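Local coordinates for protein purine nucleoside phosphorylase (Schistosoma mansoni, PDB 6B37) that probably catalyses the reversible phosphorolysis of purine nucleosides such as inosine and guanosine, releasing the free base and ribose 1-phosphate, at residues A[114-119]-A[275-280]; A[191-196]-A[215-220]. All coordinates share one frame; numbering follows the deposited sequence.

Contact 1: A[114-119]-A[275-280]; sequences LITNLA and MWFKEI. With CGD (1,3-benzothiazol-2-ol), chain H; DMS (dimethyl sulfoxide), chain D.
F277 reaches from helix 259-283 to strand 112-121 and meets L114 and T116, a worked example of how a helix is seated on the central mixed sheet of the phosphorylase superfamily fold. Over the short segments the helix runs nearly antiparallel to the strand, at 168°, and with the axes 11.0 Å apart the gap is bridged mainly by side chains. F277 has the most surface buried here, L114 the next most, and T116 follows.

The phenylalanine ring offers two different surfaces. One face receives the methyl of T116, whose CG2 lies 3.4 Å from F277 CZ, the two side chains approaching from opposite directions. The edge goes to L114, where CB sits near the ring plane, 3.9 Å from F277 CE1. Further out, the CD1 branch of L114 arrives 4.2 Å from CG2 of I280. The same isoleucine puts CD1 above the F277 ring, offset toward the rim, so the aromatic group is braced from its own helix as well as from the strand.

T116 divides its two branches between different tasks. With chi1 at 60°, OG1 lies between the backbone N and the carbonyl carbon and is hydrogen-bonded to G34 N, while CG2 is left to cover the phenylalanine. The strand thereby presents carbon to the helix although the residue is polar. Beyond the packed end, the strand runs on toward the ligands, and A119 C comes within 3.6 Å of C4 of the bound 1,3-benzothiazol-2-ol. One residue earlier, L118 N donates to the O of a bound dimethyl sulfoxide at 3.1 Å, with an N-H...O angle of 157°.

Contact 2: A[191-196]-A[215-220]; sequences EGVYAF and GCDVVG. With CGD (1,3-benzothiazol-2-ol), chain H.
Y194 and V218 form the apolar centre on one side of this strand pair, their side chains crossing at about a right angle, with V218 CG2 3.6 Å from Y194 CD1. The next pair along the strands, A195 and V219, points to the other side of the sheet, where A195 CB also meets C216 SG at 3.7 Å.

Y194 holds CG anti to its own N (chi1 -179°), which carries the ring lengthwise past V218 to G220. The backbone N of G220 lies over one ring face, and Y194 OH comes to 3.1 Å from G220 C, against the bare backbone of the glycine. Y194 OH is itself hydrogen-bonded to S222 N, just beyond the segment.

The two strands are the parallel ends of a beta-alpha-beta unit, strand 189-196, helix 205-213 and strand 218-220, whose helix closes at G215 in a Schellman motif. Their ladder is regular at its C-terminal end: A195 N donates to V218 O, and A195 O takes G220 N almost head-on, at a C=O...N angle of 176°. There V219 O and G220 C also border the bound 1,3-benzothiazol-2-ol.

At the other end, ahead of the short strand 218-220, the regular ladder gives way to a forked bond and a side-chain acceptor. V193 O accepts from two successive amides, D217 N at 2.9 Å and V218 N at 3.2 Å. D217 then turns its carboxylate back to the partner strand, its OD2 accepting from V193 N at 2.8 Å through the anti lone pair, in a nearly straight bond of 167°. The other carboxylate oxygen, OD1, is hydrogen-bonded to N123 ND2.

Following the chain from its N terminus, strand 112-121 supplies the first half of contact 1, whose partner comes only with helix 259-283 near the C terminus. Contact 2 is nested wholly within that long loop and closes a much shorter one, from strand 189-196 through helix 205-213 to strand 218-220. The larger closure seats the C-terminal helix on the sheet; the smaller one pairs two parallel neighbours within that sheet. Strands 112-121 and 218-220 pair antiparallel, so the contacts, about 17 Å apart between centres, touch directly: A119 CB lies 3.4 Å from V219 O. Both also border the bound 1,3-benzothiazol-2-ol.

Contact 1: A[114-119]-A[275-280]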
loop_
_atom_site.group_PDB
_atom_site.type_symbol
_atom_site.label_atom_id
_atom_site.label_comp_id
_atom_site.label_asym_id
_atom_site.label_seq_id
_atom_site.Cartn_x
_atom_site.Cartn_y
_atom_site.Cartn_z
ATOM N N LEU A 114 -15.097 22.362 4.317
ATOM C CA LEU A 114 -15.019 22.098 5.751
ATOM C C LEU A 114 -15.328 20.621 5.985
ATOM O O LEU A 114 -16.342 20.122 5.503
ATOM C CB LEU A 114 -16.005 22.998 6.541
ATOM C CG LEU A 114 -15.983 24.499 6.259
ATOM C CD1 LEU A 114 -17.018 25.220 7.112
ATOM C CD2 LEU A 114 -14.613 25.094 6.528
ATOM N N ILE A 115 -14.463 19.920 6.740
ATOM C CA ILE A 115 -14.542 18.464 6.920
ATOM C C ILE A 115 -14.417 18.097 8.401
ATOM O O ILE A 115 -13.560 18.640 9.106
ATOM C CB ILE A 115 -13.427 17.725 6.137
ATOM C CG1 ILE A 115 -13.458 18.093 4.660
ATOM C CG2 ILE A 115 -13.570 16.219 6.318
ATOM C CD1 ILE A 115 -12.247 17.515 3.842
ATOM N N THR A 116 -15.258 17.161 8.871
ATOM C CA THR A 116 -15.066 16.533 10.179
ATOM C C THR A 116 -14.960 15.014 10.026
ATOM O O THR A 116 -15.410 14.428 9.041
ATOM C CB THR A 116 -16.190 16.865 11.179
ATOM O OG1 THR A 116 -17.462 16.417 10.678
ATOM C CG2 THR A 116 -16.258 18.389 11.479
ATOM N N ASN A 117 -14.338 14.380 11.030
ATOM C CA ASN A 117 -14.211 12.925 11.076
ATOM C C ASN A 117 -14.071 12.459 12.528
ATOM O O ASN A 117 -13.853 13.268 13.435
ATOM C CB ASN A 117 -13.017 12.419 10.233
ATOM C CG ASN A 117 -11.679 12.921 10.717
ATOM O OD1 ASN A 117 -11.289 12.647 11.847
ATOM N ND2 ASN A 117 -10.914 13.579 9.833
ATOM N N LEU A 118 -14.276 11.154 12.745
ATOM C CA LEU A 118 -13.961 10.488 14.010
ATOM C C LEU A 118 -12.620 9.764 13.889
ATOM O O LEU A 118 -12.337 9.130 12.862
ATOM C CB LEU A 118 -15.073 9.516 14.388
ATOM C CG LEU A 118 -16.238 10.224 15.086
ATOM C CD1 LEU A 118 -17.530 9.523 14.788
ATOM C CD2 LEU A 118 -15.960 10.278 16.587
ATOM N N ALA A 119 -11.773 9.872 14.922
ATOM C CA ALA A 119 -10.403 9.371 14.832
ATOM C C ALA A 119 -9.933 8.809 16.170
ATOM O O ALA A 119 -10.475 9.127 17.238
ATOM C CB ALA A 119 -9.444 10.467 14.367
ATOM N N MET A 275 -22.552 23.854 16.632
ATOM C CA MET A 275 -22.499 25.289 16.906
ATOM C C MET A 275 -21.194 25.899 16.422
ATOM O O MET A 275 -21.179 27.014 15.880
ATOM C CB MET A 275 -22.657 25.526 18.404
ATOM C CG MET A 275 -24.018 25.183 18.913
ATOM S SD MET A 275 -24.249 25.839 20.565
ATOM C CE MET A 275 -24.354 27.595 20.219
ATOM N N TRP A 276 -20.090 25.194 16.651
ATOM C CA TRP A 276 -18.773 25.640 16.206
ATOM C C TRP A 276 -18.730 25.834 14.693
ATOM O O TRP A 276 -18.260 26.870 14.200
ATOM C CB TRP A 276 -17.749 24.605 16.659
ATOM C CG TRP A 276 -16.317 25.002 16.633
ATOM C CD1 TRP A 276 -15.801 26.249 16.481
ATOM C CD2 TRP A 276 -15.199 24.117 16.792
ATOM N NE1 TRP A 276 -14.424 26.202 16.541
ATOM C CE2 TRP A 276 -14.033 24.899 16.731
ATOM C CE3 TRP A 276 -15.078 22.738 16.980
ATOM C CZ2 TRP A 276 -12.758 24.349 16.848
ATOM C CZ3 TRP A 276 -13.808 22.192 17.098
ATOM C CH2 TRP A 276 -12.671 22.991 17.027
ATOM N N PHE A 277 -19.203 24.841 13.937
ATOM C CA PHE A 277 -19.084 24.912 12.473
ATOM C C PHE A 277 -20.084 25.925 11.897
ATOM O O PHE A 277 -19.806 26.552 10.865
ATOM C CB PHE A 277 -19.227 23.518 11.851
ATOM C CG PHE A 277 -17.884 22.819 11.674
ATOM C CD1 PHE A 277 -17.358 22.547 10.430
ATOM C CD2 PHE A 277 -17.132 22.521 12.787
ATOM C CE1 PHE A 277 -16.108 21.943 10.318
ATOM C CE2 PHE A 277 -15.894 21.940 12.681
ATOM C CZ PHE A 277 -15.381 21.653 11.460
ATOM N N LYS A 278 -21.229 26.130 12.560
ATOM C CA LYS A 278 -22.143 27.183 12.125
ATOM C C LYS A 278 -21.467 28.547 12.224
ATOM O O LYS A 278 -21.578 29.371 11.305
ATOM C CB LYS A 278 -23.436 27.151 12.956
ATOM C CG LYS A 278 -24.477 28.195 12.564
ATOM C CD LYS A 278 -25.754 28.021 13.393
ATOM C CE LYS A 278 -26.642 29.249 13.323
ATOM N NZ LYS A 278 -27.881 29.079 14.133
ATOM N N GLU A 279 -20.737 28.792 13.316
ATOM C CA GLU A 279 -20.048 30.074 13.472
ATOM C C GLU A 279 -18.868 30.202 12.509
ATOM O O GLU A 279 -18.622 31.291 11.977
ATOM C CB GLU A 279 -19.592 30.263 14.925
ATOM C CG GLU A 279 -18.877 31.611 15.248
ATOM C CD GLU A 279 -19.763 32.856 15.171
ATOM O OE1 GLU A 279 -20.957 32.757 14.822
ATOM O OE2 GLU A 279 -19.245 33.955 15.467
ATOM N N ILE A 280 -18.112 29.117 12.286
ATOM C CA ILE A 280 -17.034 29.154 11.294
ATOM C C ILE A 280 -17.584 29.573 9.935
ATOM O O ILE A 280 -17.051 30.480 9.282
ATOM C CB ILE A 280 -16.308 27.787 11.213
ATOM C CG1 ILE A 280 -15.524 27.516 12.509
ATOM C CG2 ILE A 280 -15.352 27.741 10.034
ATOM C CD1 ILE A 280 -15.057 26.046 12.677
HETATM C C4 CGD H . -12.149 5.953 16.111
HETATM C C5 CGD H . -12.183 6.009 14.910
HETATM C C6 CGD H . -11.193 5.481 13.951
HETATM C C3 CGD H . -11.400 5.501 16.718
HETATM C C2 CGD H . -10.424 4.949 16.331
HETATM C C1 CGD H . -10.021 4.790 14.923
HETATM O O CGD H . -8.542 4.099 11.598
HETATM C C CGD H . -9.366 4.504 12.629
HETATM S S CGD H . -10.808 5.314 12.424
HETATM N N CGD H . -8.911 4.182 14.034
HETATM S S DMS D . -15.672 9.070 9.569
HETATM O O DMS D . -16.183 9.674 10.837
HETATM C C1 DMS D . -16.668 9.588 8.188
HETATM C C2 DMS D . -13.990 9.395 9.217
#

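Contact 2: A[191-196]-A[215-220]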
loop_
_atom_site.group_PDB
_atom_site.type_symbol
_atom_site.label_atom_id
_atom_site.label_comp_id
_atom_site.label_asym_id
_atom_site.label_seq_id
_atom_site.Cartn_x
_atom_site.Cartn_y
_atom_site.Cartn_z
ATOM N N GLU A 191 -3.842 20.664 18.010
ATOM C CA GLU A 191 -3.462 20.541 16.602
ATOM C C GLU A 191 -2.631 19.274 16.423
ATOM O O GLU A 191 -2.014 18.792 17.378
ATOM C CB GLU A 191 -2.680 21.781 16.122
ATOM C CG GLU A 191 -1.295 21.964 16.716
ATOM C CD GLU A 191 -0.575 23.159 16.110
ATOM O OE1 GLU A 191 -1.248 23.998 15.471
ATOM O OE2 GLU A 191 0.659 23.260 16.271
ATOM N N GLY A 192 -2.616 18.711 15.209
ATOM C CA GLY A 192 -1.878 17.466 15.026
ATOM C C GLY A 192 -1.854 16.942 13.600
ATOM O O GLY A 192 -2.550 17.437 12.703
ATOM N N VAL A 193 -1.025 15.899 13.425
ATOM C CA VAL A 193 -0.816 15.184 12.161
ATOM C C VAL A 193 -1.721 13.948 12.103
ATOM O O VAL A 193 -1.730 13.141 13.045
ATOM C CB VAL A 193 0.659 14.779 12.030
ATOM C CG1 VAL A 193 0.880 13.916 10.791
ATOM C CG2 VAL A 193 1.599 16.017 12.010
ATOM N N TYR A 194 -2.465 13.801 10.993
ATOM C CA TYR A 194 -3.436 12.719 10.761
ATOM C C TYR A 194 -2.846 11.599 9.897
ATOM O O TYR A 194 -2.433 11.846 8.760
ATOM C CB TYR A 194 -4.667 13.288 10.073
ATOM C CG TYR A 194 -5.824 12.367 9.752
ATOM C CD1 TYR A 194 -6.951 12.336 10.553
ATOM C CD2 TYR A 194 -5.838 11.615 8.589
ATOM C CE1 TYR A 194 -8.047 11.545 10.235
ATOM C CE2 TYR A 194 -6.927 10.833 8.269
ATOM C CZ TYR A 194 -8.025 10.788 9.091
ATOM O OH TYR A 194 -9.142 10.054 8.786
ATOM N N ALA A 195 -2.820 10.376 10.447
ATOM C CA ALA A 195 -2.437 9.183 9.697
ATOM C C ALA A 195 -3.666 8.576 9.032
ATOM O O ALA A 195 -4.661 8.306 9.701
ATOM C CB ALA A 195 -1.813 8.151 10.635
ATOM N N PHE A 196 -3.598 8.342 7.720
ATOM C CA PHE A 196 -4.674 7.686 6.962
ATOM C C PHE A 196 -4.450 6.170 6.959
ATOM O O PHE A 196 -3.499 5.686 6.324
ATOM C CB PHE A 196 -4.705 8.247 5.541
ATOM C CG PHE A 196 -5.769 7.649 4.628
ATOM C CD1 PHE A 196 -6.921 7.080 5.124
ATOM C CD2 PHE A 196 -5.620 7.747 3.222
ATOM C CE1 PHE A 196 -7.903 6.528 4.272
ATOM C CE2 PHE A 196 -6.588 7.220 2.380
ATOM C CZ PHE A 196 -7.747 6.622 2.895
ATOM N N GLY A 215 5.564 9.778 14.434
ATOM C CA GLY A 215 5.157 11.158 14.559
ATOM C C GLY A 215 3.695 11.430 14.281
ATOM O O GLY A 215 3.326 12.594 14.084
ATOM N N CYS A 216 2.850 10.402 14.272
ATOM C CA CYS A 216 1.424 10.604 14.068
ATOM C C CYS A 216 0.738 11.009 15.363
ATOM O O CYS A 216 1.039 10.474 16.437
ATOM C CB CYS A 216 0.776 9.333 13.537
ATOM S SG CYS A 216 1.530 8.749 11.984
ATOM N N ASP A 217 -0.223 11.927 15.258
ATOM C CA ASP A 217 -0.983 12.345 16.430
ATOM C C ASP A 217 -2.367 11.704 16.529
ATOM O O ASP A 217 -2.847 11.464 17.646
ATOM C CB ASP A 217 -1.125 13.875 16.452
ATOM C CG ASP A 217 0.231 14.577 16.554
ATOM O OD1 ASP A 217 0.973 14.281 17.523
ATOM O OD2 ASP A 217 0.574 15.398 15.672
ATOM N N VAL A 218 -3.006 11.422 15.388
ATOM C CA VAL A 218 -4.324 10.794 15.309
ATOM C C VAL A 218 -4.316 9.842 14.116
ATOM O O VAL A 218 -3.472 9.951 13.216
ATOM C CB VAL A 218 -5.484 11.812 15.177
ATOM C CG1 VAL A 218 -5.400 12.902 16.257
ATOM C CG2 VAL A 218 -5.537 12.464 13.807
ATOM N N VAL A 219 -5.299 8.934 14.088
ATOM C CA VAL A 219 -5.441 7.958 12.995
ATOM C C VAL A 219 -6.917 7.818 12.608
ATOM O O VAL A 219 -7.791 7.653 13.471
ATOM C CB VAL A 219 -4.805 6.586 13.362
ATOM C CG1 VAL A 219 -5.356 5.983 14.652
ATOM C CG2 VAL A 219 -4.906 5.604 12.197
ATOM N N GLY A 220 -7.194 7.843 11.294
ATOM C CA GLY A 220 -8.558 7.687 10.799
ATOM C C GLY A 220 -8.613 7.033 9.427
ATOM O O GLY A 220 -7.576 6.848 8.780
HETATM C C4 CGD H . -12.149 5.953 16.111
HETATM C C5 CGD H . -12.183 6.009 14.910
HETATM C C6 CGD H . -11.193 5.481 13.951
HETATM C C3 CGD H . -11.400 5.501 16.718
HETATM C C2 CGD H . -10.424 4.949 16.331
HETATM C C1 CGD H . -10.021 4.790 14.923
HETATM O O CGD H . -8.542 4.099 11.598
HETATM C C CGD H . -9.366 4.504 12.629
HETATM S S CGD H . -10.808 5.314 12.424
HETATM N N CGD H . -8.911 4.182 14.034
#